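Putative type VI secretion protein (Escherichia coli, PDB 6SK0) forms the trimeric puncturing spike at the tip of the type VI secretion system and carries and inhibits a phospholipase effector. Local coordinates at the interface of chains A and B. Numbering follows the deposited sequence. Chains: chain A/B, Putative type VI secretion protein.

The interface of chains A and B. Residues chain A 678-685; chain B 687-694.
The end of strand 675-679, the turn that follows and the start of strand 684-688 of chain A lie against the end of strand 684-688, the next turn and the start of strand 693-697 of chain B. The strands pair in parallel register, A:Leu678 with B:Leu687 and A:Met684 with B:Val693, as expected in the intertwined trimeric beta-helix of a VgrG spike. Backbone hydrogen bonds flank the turn. B:Leu687 O accepts A:Ser679 N at 2.9 Å, and A:Ser679 O receives B:Ala689 N at 2.8 Å, nearly along its C=O axis. Beyond the turn A:Met684 N reaches B:Arg692 O from above the carbonyl plane, whereas B:Asn694 N meets A:Met684 O at 2.8 Å, almost straight (168° at H). Inside chain A, the hydroxyl A:Ser679 OG, anti to its own backbone N (chi1 165°), donates a hydrogen bond to A:Gly683 O at 2.8 Å and ties the two ends of the turn together. The methyl B:Ala688 CB packs on A:Gly683 CA at 3.7 Å. A:Met684 leaves with CG anti to the backbone N, then bends at chi3 (-54°), bringing its terminal methyl CE to the B:Leu687 backbone. A:Leu678 CD1 meets B:Leu687 CB at 4.0 Å. At the turn, A:Asn681 and the extended B:Lys690 run alongside each other in the same direction; the lysine's CB lies 3.4 Å from A:Arg680 O, and its CD 4.0 Å from the amide oxygen A:Asn681 OD1.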
loop_
_atom_site.group_PDB
_atom_site.type_symbol
_atom_site.label_atom_id
_atom_site.label_comp_id
_atom_site.label_asym_id
_atom_site.label_seq_id
_atom_site.Cartn_x
_atom_site.Cartn_y
_atom_site.Cartn_z
ATOM N N LEU A 678 6.019 -13.980 7.442
ATOM C CA LEU A 678 7.173 -14.321 8.254
ATOM C C LEU A 678 7.416 -13.217 9.268
ATOM O O LEU A 678 7.679 -12.069 8.899
ATOM C CB LEU A 678 8.412 -14.546 7.394
ATOM C CG LEU A 678 9.701 -14.725 8.193
ATOM C CD1 LEU A 678 9.630 -15.929 9.127
ATOM C CD2 LEU A 678 10.872 -14.836 7.256
ATOM N N SER A 679 7.317 -13.566 10.535
ATOM C CA SER A 679 7.768 -12.719 11.621
ATOM C C SER A 679 9.150 -13.193 12.040
ATOM O O SER A 679 9.375 -14.394 12.196
ATOM C CB SER A 679 6.789 -12.773 12.790
ATOM O OG SER A 679 7.359 -12.234 13.957
ATOM N N ARG A 680 10.076 -12.259 12.203
ATOM C CA ARG A 680 11.444 -12.659 12.495
ATOM C C ARG A 680 11.724 -12.736 13.988
ATOM O O ARG A 680 12.476 -13.607 14.426
ATOM C CB ARG A 680 12.426 -11.707 11.821
ATOM C CG ARG A 680 12.370 -11.771 10.314
ATOM C CD ARG A 680 13.524 -11.052 9.695
ATOM N NE ARG A 680 14.772 -11.761 9.926
ATOM C CZ ARG A 680 15.973 -11.215 9.810
ATOM N NH1 ARG A 680 16.094 -9.944 9.470
ATOM N NH2 ARG A 680 17.052 -11.946 10.028
ATOM N N ASN A 681 11.137 -11.869 14.776
ATOM C CA ASN A 681 11.570 -11.847 16.165
ATOM C C ASN A 681 10.443 -11.935 17.178
ATOM O O ASN A 681 10.618 -12.570 18.213
ATOM C CB ASN A 681 12.395 -10.586 16.424
ATOM C CG ASN A 681 13.726 -10.620 15.726
ATOM O OD1 ASN A 681 14.686 -11.175 16.242
ATOM N ND2 ASN A 681 13.791 -10.041 14.542
ATOM N N GLN A 682 9.301 -11.310 16.919
ATOM C CA GLN A 682 8.292 -11.134 17.951
ATOM C C GLN A 682 7.051 -11.982 17.717
ATOM O O GLN A 682 5.984 -11.675 18.252
ATOM C CB GLN A 682 7.926 -9.659 18.076
ATOM C CG GLN A 682 9.061 -8.826 18.629
ATOM C CD GLN A 682 8.969 -7.372 18.229
ATOM O OE1 GLN A 682 7.907 -6.884 17.858
ATOM N NE2 GLN A 682 10.087 -6.671 18.300
ATOM N N GLY A 683 7.174 -13.049 16.953
ATOM C CA GLY A 683 6.086 -13.973 16.795
ATOM C C GLY A 683 4.938 -13.435 15.959
ATOM O O GLY A 683 4.985 -12.366 15.366
ATOM N N MET A 684 3.877 -14.221 15.945
ATOM C CA MET A 684 2.747 -13.987 15.070
ATOM C C MET A 684 1.466 -14.137 15.867
ATOM O O MET A 684 1.295 -15.114 16.599
ATOM C CB MET A 684 2.780 -14.957 13.893
ATOM C CG MET A 684 1.658 -14.817 12.911
ATOM S SD MET A 684 1.986 -15.742 11.404
ATOM C CE MET A 684 3.578 -15.078 10.940
ATOM N N GLN A 685 0.581 -13.162 15.740
ATOM C CA GLN A 685 -0.736 -13.212 16.352
ATOM C C GLN A 685 -1.772 -13.178 15.244
ATOM O O GLN A 685 -1.824 -12.222 14.466
ATOM C CB GLN A 685 -0.944 -12.060 17.332
ATOM C CG GLN A 685 0.111 -11.958 18.405
ATOM C CD GLN A 685 1.289 -11.113 17.970
ATOM O OE1 GLN A 685 1.114 -10.001 17.472
ATOM N NE2 GLN A 685 2.497 -11.639 18.140
ATOM N N LEU B 687 4.715 -18.165 9.492
ATOM C CA LEU B 687 5.931 -18.565 10.175
ATOM C C LEU B 687 6.416 -17.464 11.098
ATOM O O LEU B 687 6.525 -16.304 10.692
ATOM C CB LEU B 687 7.026 -18.915 9.172
ATOM C CG LEU B 687 6.601 -19.715 7.946
ATOM C CD1 LEU B 687 7.751 -19.810 6.966
ATOM C CD2 LEU B 687 6.111 -21.103 8.355
ATOM N N ALA B 688 6.716 -17.831 12.326
ATOM C CA ALA B 688 7.497 -17.002 13.227
ATOM C C ALA B 688 8.850 -17.677 13.386
ATOM O O ALA B 688 8.945 -18.750 13.986
ATOM C CB ALA B 688 6.800 -16.820 14.568
ATOM N N ALA B 689 9.885 -17.068 12.811
ATOM C CA ALA B 689 11.235 -17.558 13.039
ATOM C C ALA B 689 11.556 -17.566 14.524
ATOM O O ALA B 689 12.129 -18.529 15.038
ATOM C CB ALA B 689 12.242 -16.711 12.269
ATOM N N LYS B 690 11.175 -16.508 15.225
ATOM C CA LYS B 690 11.252 -16.436 16.669
ATOM C C LYS B 690 9.954 -15.852 17.188
ATOM O O LYS B 690 9.200 -15.216 16.452
ATOM C CB LYS B 690 12.428 -15.581 17.150
ATOM C CG LYS B 690 13.771 -16.044 16.672
ATOM C CD LYS B 690 14.844 -15.062 17.076
ATOM C CE LYS B 690 16.176 -15.441 16.482
ATOM N NZ LYS B 690 17.239 -14.488 16.892
ATOM N N GLY B 691 9.704 -16.067 18.465
ATOM C CA GLY B 691 8.513 -15.550 19.094
ATOM C C GLY B 691 7.333 -16.496 18.985
ATOM O O GLY B 691 7.247 -17.342 18.101
ATOM N N ARG B 692 6.401 -16.317 19.905
ATOM C CA ARG B 692 5.246 -17.191 20.014
ATOM C C ARG B 692 4.275 -16.977 18.856
ATOM O O ARG B 692 4.035 -15.849 18.428
ATOM C CB ARG B 692 4.558 -16.924 21.347
ATOM C CG ARG B 692 3.382 -17.795 21.674
ATOM C CD ARG B 692 2.982 -17.582 23.125
ATOM N NE ARG B 692 1.610 -17.997 23.391
ATOM C CZ ARG B 692 0.575 -17.168 23.442
ATOM N NH1 ARG B 692 0.751 -15.869 23.244
ATOM N NH2 ARG B 692 -0.637 -17.637 23.695
ATOM N N VAL B 693 3.730 -18.069 18.339
ATOM C CA VAL B 693 2.616 -18.018 17.402
ATOM C C VAL B 693 1.338 -18.217 18.196
ATOM O O VAL B 693 1.174 -19.230 18.885
ATOM C CB VAL B 693 2.746 -19.070 16.293
ATOM C CG1 VAL B 693 1.470 -19.132 15.478
ATOM C CG2 VAL B 693 3.920 -18.763 15.411
ATOM N N ASN B 694 0.438 -17.250 18.111
ATOM C CA ASN B 694 -0.815 -17.283 18.844
ATOM C C ASN B 694 -1.962 -17.126 17.861
ATOM O O ASN B 694 -2.062 -16.107 17.174
ATOM C CB ASN B 694 -0.853 -16.190 19.913
ATOM C CG ASN B 694 -2.092 -16.262 20.758
ATOM O OD1 ASN B 694 -2.682 -15.246 21.103
ATOM N ND2 ASN B 694 -2.506 -17.474 21.093
#